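Local coordinates for protein putative glycoside hydrolase (Parabacteroides distasonis ATCC 8503, PDB 3GYC) that is a putative glycoside hydrolase of the cellulase-like family, and probably cleaves glycosidic bonds in a carbohydrate substrate not yet identified, at residues Asn52-Pro60 with Val92-Cys103; Met199-Pro207 with Val385-Leu393. All coordinates share one frame; numbering follows the deposited sequence.

After strand 17-23 near the N terminus, the chain lays down strand 53-57, then runs through a helix and the two-stranded antiparallel sheet 71-73/88-90 before helix 95-105 returns to cover that strand; contact 1 closes this short excursion. Strands 109-113 and 153-157 follow, and helix 186-200 brings the chain to the turn at 203-206. Contact 2 joins this turn, which leads into strand 208-209, to the C-terminal residues 385-393, closing a loop of 177 residues that takes in the rest of the barrel. The two contacts lie in series, neither enclosing nor crossing the other, with centres about 19 Å apart. Contact 1 joins barrel strand to outer helix; contact 2 fastens the chain's end to the barrel.

Contact 1 of 2, residues Asn52-Pro60 with Val92-Cys103; sequences NAIRIDAYP and VQPNLNLFLSKC
I54 meets the helical segment through the end of its longer branch: CD1 lies 3.9 Å from C103 SG and 4.0 Å from F99 CZ, the methyl packing against both the sulfur and the far end of the ring, which lie on the same side of it. I54 and F99 approach from opposite directions, one from the strand and one from the helix. Helix 39-48 adds L43 and L46 against the same isoleucine. Two residues on, I56 points to the helix as well, while R55 between them turns to E305 and N160. The CD1 of I56 touches L96 CD1 at 3.6 Å and F99 CD2 at 4.0 Å. Its CG1 is placed between backbone N and carbonyl carbon (chi1 62°), while CG2 takes the position anti to the carbonyl carbon and also borders the ring, 4.1 Å from F99 CE2. F99 thus slides past I56 with its CD2-CE2 side near both methyls, its CG anti to the backbone N (chi1 -177°).

This is the beta-alpha arrangement of a TIM barrel: strand 53-57 belongs to the eight-stranded parallel barrel, and helix 95-103 runs nearly antiparallel to it, at 165° with the axes 10.9 Å apart, on the outer layer. Beyond the strand, D57 OD1 accepts from Y59 N at 2.7 Å, an Asx turn that shapes the chain as it leaves the barrel; OD1 also bonds S114, and OD2 bonds W115 N. The carbonyl oxygen of A58 lies against the methyls V92 CG1 and L96 CD2. At Y59 it is CB that meets V92 CG2, 3.8 Å away, the two side chains crossing obliquely, while the hydroxyl reaches E28 and L27 of helix 25-28 packs on both residues.

Contact 2 of 2, residues Met199-Pro207 with Val385-Leu393; sequences MRQVYPDMP and VAAKLLKRL
K388 lies along the backbone of the 203-206 type I turn, which leads into strand 208-209 of the TIM barrel and is here overlaid by the C-terminal segment. Its CB starts 3.7 Å from D205 O, and CG stays beside that carbonyl. CD moves on to P204 O at 3.6 Å; a bend at chi3 (-64°) then turns the end of the chain. At the tip, NZ forms a salt bridge with D229 and donates to a water 2.8 Å away that also accepts from R200 NE. Although NZ and R200 NE are only 3.9 Å apart, D229 pairs with both side chains and probably offsets their like charges.

P207 wedges its CG against L389 CA and its CD against R392 CD. M206, a selenomethionine, lays SE over one face of the R392 guanidinium, 3.7 Å above the plane towards the rim, with NH2 bonded to I153 O. With an alanine at R392, the selenium and the I153 carbonyl would probably lose this partner, and P207 CD its contact with the arginine's CD. A second water, at the guanidinium edge, accepts from R392 NH1 at 3.2 Å and donates to D205 O and K388 O.

Contact 1 of 2, residues Asn52-Pro60 with Val92-Cys103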
loop_
_atom_site.group_PDB
_atom_site.type_symbol
_atom_site.label_atom_id
_atom_site.label_comp_id
_atom_site.label_asym_id
_atom_site.label_seq_id
_atom_site.Cartn_x
_atom_site.Cartn_y
_atom_site.Cartn_z
ATOM N N ASN A 52 6.660 12.848 -0.664
ATOM C CA ASN A 52 6.050 13.499 -1.821
ATOM C C ASN A 52 5.122 12.589 -2.636
ATOM O O ASN A 52 4.803 12.872 -3.772
ATOM C CB ASN A 52 7.081 14.229 -2.689
ATOM C CG ASN A 52 8.161 13.333 -3.248
ATOM O OD1 ASN A 52 8.269 12.145 -2.885
ATOM N ND2 ASN A 52 8.946 13.888 -4.179
ATOM N N ALA A 53 4.660 11.498 -2.019
ATOM C CA ALA A 53 3.674 10.612 -2.639
ATOM C C ALA A 53 2.835 9.952 -1.517
ATOM O O ALA A 53 3.308 9.789 -0.390
ATOM C CB ALA A 53 4.366 9.531 -3.537
ATOM N N ILE A 54 1.593 9.605 -1.831
ATOM C CA ILE A 54 0.674 8.941 -0.915
ATOM C C ILE A 54 -0.073 7.868 -1.699
ATOM O O ILE A 54 -0.405 8.067 -2.854
ATOM C CB ILE A 54 -0.366 9.944 -0.352
ATOM C CG1 ILE A 54 0.323 11.185 0.235
ATOM C CG2 ILE A 54 -1.233 9.314 0.678
ATOM C CD1 ILE A 54 -0.664 12.380 0.607
ATOM N N ARG A 55 -0.286 6.726 -1.078
ATOM C CA ARG A 55 -1.101 5.652 -1.634
ATOM C C ARG A 55 -2.444 5.676 -0.885
ATOM O O ARG A 55 -2.475 5.599 0.339
ATOM C CB ARG A 55 -0.391 4.322 -1.436
ATOM C CG ARG A 55 -1.216 3.136 -1.794
ATOM C CD ARG A 55 -0.594 1.912 -1.373
ATOM N NE ARG A 55 -1.421 0.760 -1.651
ATOM C CZ ARG A 55 -1.531 -0.299 -0.856
ATOM N NH1 ARG A 55 -0.906 -0.334 0.330
ATOM N NH2 ARG A 55 -2.335 -1.293 -1.199
ATOM N N ILE A 56 -3.566 5.841 -1.596
ATOM C CA ILE A 56 -4.821 5.912 -0.911
ATOM C C ILE A 56 -5.842 4.967 -1.537
ATOM O O ILE A 56 -5.722 4.529 -2.686
ATOM C CB ILE A 56 -5.437 7.323 -0.894
ATOM C CG1 ILE A 56 -5.746 7.850 -2.317
ATOM C CG2 ILE A 56 -4.600 8.310 -0.164
ATOM C CD1 ILE A 56 -6.505 9.168 -2.334
ATOM N N ASP A 57 -6.849 4.699 -0.747
ATOM C CA ASP A 57 -8.009 3.965 -1.249
ATOM C C ASP A 57 -8.909 4.972 -1.982
ATOM O O ASP A 57 -9.284 6.023 -1.411
ATOM C CB ASP A 57 -8.757 3.311 -0.099
ATOM C CG ASP A 57 -9.789 2.290 -0.594
ATOM O OD1 ASP A 57 -10.310 2.436 -1.722
ATOM O OD2 ASP A 57 -9.994 1.290 0.112
ATOM N N ALA A 58 -9.256 4.651 -3.235
ATOM C CA ALA A 58 -10.101 5.506 -4.098
ATOM C C ALA A 58 -11.608 5.146 -3.963
ATOM O O ALA A 58 -12.449 5.851 -4.540
ATOM C CB ALA A 58 -9.686 5.344 -5.553
ATOM N N TYR A 59 -11.917 4.047 -3.246
ATOM C CA TYR A 59 -13.317 3.561 -3.077
ATOM C C TYR A 59 -14.047 3.556 -4.434
ATOM O O TYR A 59 -15.163 4.109 -4.559
ATOM C CB TYR A 59 -14.080 4.459 -2.122
ATOM C CG TYR A 59 -13.581 4.575 -0.695
ATOM C CD1 TYR A 59 -12.569 5.451 -0.353
ATOM C CD2 TYR A 59 -14.204 3.864 0.342
ATOM C CE1 TYR A 59 -12.151 5.589 0.979
ATOM C CE2 TYR A 59 -13.784 3.982 1.665
ATOM C CZ TYR A 59 -12.773 4.859 1.985
ATOM O OH TYR A 59 -12.365 5.002 3.301
ATOM N N PRO A 60 -13.444 2.925 -5.455
ATOM C CA PRO A 60 -14.012 2.939 -6.835
ATOM C C PRO A 60 -15.396 2.325 -6.915
ATOM O O PRO A 60 -16.258 2.790 -7.657
ATOM C CB PRO A 60 -13.037 2.066 -7.625
ATOM C CG PRO A 60 -12.423 1.149 -6.607
ATOM C CD PRO A 60 -12.496 1.830 -5.243
ATOM N N VAL A 92 -17.611 9.920 -0.733
ATOM C CA VAL A 92 -16.330 9.802 -1.446
ATOM C C VAL A 92 -16.033 10.971 -2.379
ATOM O O VAL A 92 -14.908 11.448 -2.400
ATOM C CB VAL A 92 -16.167 8.442 -2.129
ATOM C CG1 VAL A 92 -14.785 8.265 -2.719
ATOM C CG2 VAL A 92 -16.424 7.312 -1.139
ATOM N N GLN A 93 -17.018 11.441 -3.127
ATOM C CA GLN A 93 -16.849 12.624 -3.968
ATOM C C GLN A 93 -17.807 13.690 -3.474
ATOM O O GLN A 93 -18.959 13.370 -3.122
ATOM C CB GLN A 93 -17.100 12.322 -5.442
ATOM C CG GLN A 93 -16.061 11.495 -6.158
ATOM C CD GLN A 93 -14.745 12.245 -6.416
ATOM O OE1 GLN A 93 -14.430 13.239 -5.741
ATOM N NE2 GLN A 93 -13.981 11.763 -7.394
ATOM N N PRO A 94 -17.387 14.966 -3.520
ATOM C CA PRO A 94 -16.110 15.517 -4.046
ATOM C C PRO A 94 -14.872 15.418 -3.140
ATOM O O PRO A 94 -13.820 15.952 -3.493
ATOM C CB PRO A 94 -16.466 16.997 -4.314
ATOM C CG PRO A 94 -17.502 17.310 -3.242
ATOM C CD PRO A 94 -18.335 16.039 -3.128
ATOM N N ASN A 95 -14.993 14.791 -1.977
ATOM C CA ASN A 95 -13.848 14.619 -1.041
ATOM C C ASN A 95 -12.577 14.085 -1.690
ATOM O O ASN A 95 -11.492 14.626 -1.422
ATOM C CB ASN A 95 -14.205 13.766 0.170
ATOM C CG ASN A 95 -14.889 14.560 1.253
ATOM O OD1 ASN A 95 -14.813 15.778 1.245
ATOM N ND2 ASN A 95 -15.584 13.859 2.214
ATOM N N LEU A 96 -12.693 13.113 -2.593
ATOM C CA LEU A 96 -11.509 12.571 -3.248
ATOM C C LEU A 96 -10.849 13.638 -4.100
ATOM O O LEU A 96 -9.638 13.878 -3.992
ATOM C CB LEU A 96 -11.825 11.309 -4.054
ATOM C CG LEU A 96 -10.690 10.727 -4.883
ATOM C CD1 LEU A 96 -9.453 10.325 -3.976
ATOM C CD2 LEU A 96 -11.164 9.565 -5.766
ATOM N N ASN A 97 -11.641 14.299 -4.935
ATOM C CA ASN A 97 -11.066 15.341 -5.786
ATOM C C ASN A 97 -10.511 16.520 -4.972
ATOM O O ASN A 97 -9.506 17.154 -5.393
ATOM C CB ASN A 97 -12.035 15.753 -6.879
ATOM C CG ASN A 97 -12.145 14.701 -8.003
ATOM O OD1 ASN A 97 -11.621 13.579 -7.918
ATOM N ND2 ASN A 97 -12.805 15.078 -9.057
ATOM N N LEU A 98 -11.156 16.816 -3.833
ATOM C CA LEU A 98 -10.655 17.867 -2.919
ATOM C C LEU A 98 -9.298 17.469 -2.382
ATOM O O LEU A 98 -8.380 18.258 -2.414
ATOM C CB LEU A 98 -11.634 18.212 -1.777
ATOM C CG LEU A 98 -12.851 19.067 -2.175
ATOM C CD1 LEU A 98 -13.992 19.094 -1.079
ATOM C CD2 LEU A 98 -12.469 20.486 -2.576
ATOM N N PHE A 99 -9.194 16.246 -1.867
ATOM C CA PHE A 99 -7.948 15.717 -1.366
ATOM C C PHE A 99 -6.849 15.703 -2.445
ATOM O O PHE A 99 -5.695 16.127 -2.171
ATOM C CB PHE A 99 -8.163 14.314 -0.790
ATOM C CG PHE A 99 -6.914 13.723 -0.177
ATOM C CD1 PHE A 99 -6.512 14.137 1.092
ATOM C CD2 PHE A 99 -6.111 12.855 -0.887
ATOM C CE1 PHE A 99 -5.358 13.641 1.657
ATOM C CE2 PHE A 99 -4.976 12.352 -0.312
ATOM C CZ PHE A 99 -4.591 12.778 0.962
ATOM N N LEU A 100 -7.199 15.264 -3.658
ATOM C CA LEU A 100 -6.256 15.233 -4.769
ATOM C C LEU A 100 -5.805 16.620 -5.134
ATOM O O LEU A 100 -4.622 16.793 -5.421
ATOM C CB LEU A 100 -6.790 14.477 -5.990
ATOM C CG LEU A 100 -7.093 12.996 -5.830
ATOM C CD1 LEU A 100 -7.810 12.466 -7.114
ATOM C CD2 LEU A 100 -5.849 12.108 -5.502
ATOM N N SER A 101 -6.697 17.626 -5.085
ATOM C CA SER A 101 -6.299 18.999 -5.374
ATOM C C SER A 101 -5.276 19.535 -4.387
ATOM O O SER A 101 -4.351 20.311 -4.765
ATOM C CB SER A 101 -7.519 19.915 -5.381
ATOM O OG SER A 101 -8.437 19.438 -6.326
ATOM N N LYS A 102 -5.421 19.146 -3.126
ATOM C CA LYS A 102 -4.480 19.572 -2.088
ATOM C C LYS A 102 -3.115 18.901 -2.305
ATOM O O LYS A 102 -2.061 19.545 -2.074
ATOM C CB LYS A 102 -5.020 19.309 -0.674
ATOM C CG LYS A 102 -6.268 20.135 -0.343
ATOM C CD LYS A 102 -6.775 19.827 1.068
ATOM C CE LYS A 102 -8.149 20.551 1.342
ATOM N NZ LYS A 102 -8.138 22.022 1.336
ATOM N N CYS A 103 -3.131 17.655 -2.773
ATOM C CA CYS A 103 -1.897 16.975 -3.164
ATOM C C CYS A 103 -1.212 17.679 -4.318
ATOM O O CYS A 103 -0.014 17.991 -4.238
ATOM C CB CYS A 103 -2.149 15.499 -3.499
ATOM S SG CYS A 103 -2.625 14.562 -2.028
#

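Contact 2 of 2, residues Met199-Pro207 with Val385-Leu393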
loop_
_atom_site.group_PDB
_atom_site.type_symbol
_atom_site.label_atom_id
_atom_site.label_comp_id
_atom_site.label_asym_id
_atom_site.label_seq_id
_atom_site.Cartn_x
_atom_site.Cartn_y
_atom_site.Cartn_z
HETATM N N MSE A 199 -8.516 -1.721 -19.102
HETATM C CA MSE A 199 -8.037 -0.400 -18.625
HETATM C C MSE A 199 -7.251 0.330 -19.705
HETATM O O MSE A 199 -7.481 1.510 -19.978
HETATM C CB MSE A 199 -7.149 -0.551 -17.395
HETATM C CG MSE A 199 -7.815 -1.184 -16.164
HETATM SE SE MSE A 199 -9.408 -0.284 -15.602
HETATM C CE MSE A 199 -8.620 1.486 -15.256
ATOM N N ARG A 200 -6.348 -0.404 -20.345
ATOM C CA ARG A 200 -5.464 0.164 -21.360
ATOM C C ARG A 200 -6.127 0.576 -22.673
ATOM O O ARG A 200 -5.531 1.329 -23.453
ATOM C CB ARG A 200 -4.286 -0.764 -21.587
ATOM C CG ARG A 200 -3.448 -0.882 -20.339
ATOM C CD ARG A 200 -2.193 -1.710 -20.530
ATOM N NE ARG A 200 -1.434 -1.807 -19.280
ATOM C CZ ARG A 200 -1.182 -2.918 -18.597
ATOM N NH1 ARG A 200 -1.590 -4.088 -19.019
ATOM N NH2 ARG A 200 -0.500 -2.847 -17.470
ATOM N N GLN A 201 -7.342 0.097 -22.928
ATOM C CA GLN A 201 -8.093 0.540 -24.098
ATOM C C GLN A 201 -8.471 2.007 -23.949
ATOM O O GLN A 201 -8.759 2.679 -24.929
ATOM C CB GLN A 201 -9.396 -0.234 -24.215
ATOM C CG GLN A 201 -9.241 -1.672 -24.609
ATOM C CD GLN A 201 -10.554 -2.392 -24.593
ATOM O OE1 GLN A 201 -11.545 -1.890 -24.054
ATOM N NE2 GLN A 201 -10.580 -3.580 -25.169
ATOM N N VAL A 202 -8.528 2.474 -22.706
ATOM C CA VAL A 202 -8.860 3.844 -22.401
ATOM C C VAL A 202 -7.635 4.650 -21.907
ATOM O O VAL A 202 -7.444 5.811 -22.300
ATOM C CB VAL A 202 -9.999 3.861 -21.354
ATOM C CG1 VAL A 202 -10.341 5.262 -20.968
ATOM C CG2 VAL A 202 -11.260 3.092 -21.895
ATOM N N TYR A 203 -6.801 4.049 -21.054
ATOM C CA TYR A 203 -5.629 4.740 -20.484
ATOM C C TYR A 203 -4.365 3.946 -20.753
ATOM O O TYR A 203 -3.771 3.404 -19.853
ATOM C CB TYR A 203 -5.793 4.938 -18.974
ATOM C CG TYR A 203 -6.988 5.758 -18.608
ATOM C CD1 TYR A 203 -6.985 7.121 -18.799
ATOM C CD2 TYR A 203 -8.112 5.177 -18.087
ATOM C CE1 TYR A 203 -8.072 7.882 -18.490
ATOM C CE2 TYR A 203 -9.235 5.945 -17.767
ATOM C CZ TYR A 203 -9.196 7.295 -17.973
ATOM O OH TYR A 203 -10.268 8.093 -17.662
ATOM N N PRO A 204 -3.926 3.910 -22.017
ATOM C CA PRO A 204 -2.756 3.076 -22.380
ATOM C C PRO A 204 -1.442 3.459 -21.687
ATOM O O PRO A 204 -0.597 2.589 -21.480
ATOM C CB PRO A 204 -2.658 3.261 -23.907
ATOM C CG PRO A 204 -3.336 4.569 -24.187
ATOM C CD PRO A 204 -4.426 4.702 -23.163
ATOM N N ASP A 205 -1.291 4.725 -21.303
ATOM C CA ASP A 205 -0.052 5.211 -20.688
ATOM C C ASP A 205 -0.062 5.258 -19.150
ATOM O O ASP A 205 0.915 5.669 -18.557
ATOM C CB ASP A 205 0.274 6.605 -21.221
ATOM C CG ASP A 205 0.449 6.620 -22.732
ATOM O OD1 ASP A 205 0.682 5.540 -23.331
ATOM O OD2 ASP A 205 0.347 7.725 -23.314
HETATM N N MSE A 206 -1.165 4.871 -18.521
HETATM C CA MSE A 206 -1.229 4.841 -17.047
HETATM C C MSE A 206 -0.572 3.522 -16.541
HETATM O O MSE A 206 -0.813 2.475 -17.100
HETATM C CB MSE A 206 -2.690 4.984 -16.568
HETATM C CG MSE A 206 -2.898 4.919 -15.067
HETATM SE SE MSE A 206 -2.170 6.461 -14.129
HETATM C CE MSE A 206 -3.623 7.762 -14.431
ATOM N N PRO A 207 0.309 3.596 -15.526
ATOM C CA PRO A 207 0.865 2.365 -14.969
ATOM C C PRO A 207 -0.189 1.641 -14.147
ATOM O O PRO A 207 -0.737 2.210 -13.196
ATOM C CB PRO A 207 2.020 2.833 -14.081
ATOM C CG PRO A 207 2.249 4.240 -14.424
ATOM C CD PRO A 207 1.024 4.794 -15.070
ATOM N N VAL A 385 8.043 0.017 -20.714
ATOM C CA VAL A 385 7.052 -0.252 -19.680
ATOM C C VAL A 385 7.351 0.632 -18.443
ATOM O O VAL A 385 6.459 1.337 -17.950
ATOM C CB VAL A 385 6.917 -1.753 -19.288
ATOM C CG1 VAL A 385 5.912 -1.922 -18.121
ATOM C CG2 VAL A 385 6.510 -2.597 -20.513
ATOM N N ALA A 386 8.607 0.609 -17.982
ATOM C CA ALA A 386 9.007 1.391 -16.820
ATOM C C ALA A 386 8.850 2.883 -17.066
ATOM O O ALA A 386 8.554 3.628 -16.130
ATOM C CB ALA A 386 10.450 1.068 -16.408
ATOM N N ALA A 387 9.070 3.320 -18.311
ATOM C CA ALA A 387 8.962 4.736 -18.648
ATOM C C ALA A 387 7.566 5.267 -18.349
ATOM O O ALA A 387 7.426 6.453 -18.128
ATOM C CB ALA A 387 9.326 5.012 -20.098
ATOM N N LYS A 388 6.539 4.408 -18.351
ATOM C CA LYS A 388 5.173 4.878 -18.046
ATOM C C LYS A 388 5.100 5.463 -16.647
ATOM O O LYS A 388 4.453 6.492 -16.438
ATOM C CB LYS A 388 4.113 3.783 -18.231
ATOM C CG LYS A 388 3.914 3.404 -19.685
ATOM C CD LYS A 388 2.706 2.470 -19.939
ATOM C CE LYS A 388 2.885 1.135 -19.259
ATOM N NZ LYS A 388 1.909 0.057 -19.771
ATOM N N LEU A 389 5.729 4.775 -15.690
ATOM C CA LEU A 389 5.789 5.261 -14.303
ATOM C C LEU A 389 6.848 6.348 -14.128
ATOM O O LEU A 389 6.590 7.361 -13.488
ATOM C CB LEU A 389 6.073 4.131 -13.351
ATOM C CG LEU A 389 6.154 4.473 -11.868
ATOM C CD1 LEU A 389 4.929 5.298 -11.400
ATOM C CD2 LEU A 389 6.278 3.190 -11.072
ATOM N N LEU A 390 8.029 6.166 -14.719
ATOM C CA LEU A 390 9.114 7.155 -14.566
ATOM C C LEU A 390 8.756 8.547 -15.027
ATOM O O LEU A 390 9.170 9.535 -14.392
ATOM C CB LEU A 390 10.421 6.682 -15.235
ATOM C CG LEU A 390 11.355 5.780 -14.420
ATOM C CD1 LEU A 390 10.695 4.671 -13.632
ATOM C CD2 LEU A 390 12.465 5.229 -15.349
ATOM N N LYS A 391 7.990 8.657 -16.106
ATOM C CA LYS A 391 7.572 9.964 -16.572
ATOM C C LYS A 391 6.644 10.681 -15.595
ATOM O O LYS A 391 6.451 11.879 -15.744
ATOM C CB LYS A 391 6.788 9.863 -17.880
ATOM C CG LYS A 391 7.598 9.554 -19.094
ATOM C CD LYS A 391 6.705 9.476 -20.383
ATOM C CE LYS A 391 5.438 8.601 -20.187
ATOM N NZ LYS A 391 4.958 7.999 -21.518
ATOM N N ARG A 392 6.014 9.947 -14.676
ATOM C CA ARG A 392 5.079 10.527 -13.698
ATOM C C ARG A 392 5.754 10.898 -12.336
ATOM O O ARG A 392 5.156 11.563 -11.466
ATOM C CB ARG A 392 3.931 9.534 -13.486
ATOM C CG ARG A 392 3.297 9.047 -14.791
ATOM C CD ARG A 392 2.116 8.096 -14.532
ATOM N NE ARG A 392 0.945 8.859 -14.132
ATOM C CZ ARG A 392 0.128 9.470 -14.996
ATOM N NH1 ARG A 392 0.349 9.417 -16.303
ATOM N NH2 ARG A 392 -0.893 10.176 -14.564
ATOM N N LEU A 393 6.976 10.424 -12.126
ATOM C CA LEU A 393 7.688 10.716 -10.886
ATOM C C LEU A 393 8.078 12.203 -10.842
ATOM O O LEU A 393 8.350 12.728 -9.757
ATOM C CB LEU A 393 8.921 9.837 -10.743
ATOM C CG LEU A 393 8.697 8.344 -10.602
ATOM C CD1 LEU A 393 10.024 7.639 -10.787
ATOM C CD2 LEU A 393 8.052 8.000 -9.269
ATOM O OXT LEU A 393 8.125 12.937 -11.857
HETATM O O HOH W 1 -0.601 1.040 -19.209
HETATM O O HOH W 2 2.578 7.703 -17.876
#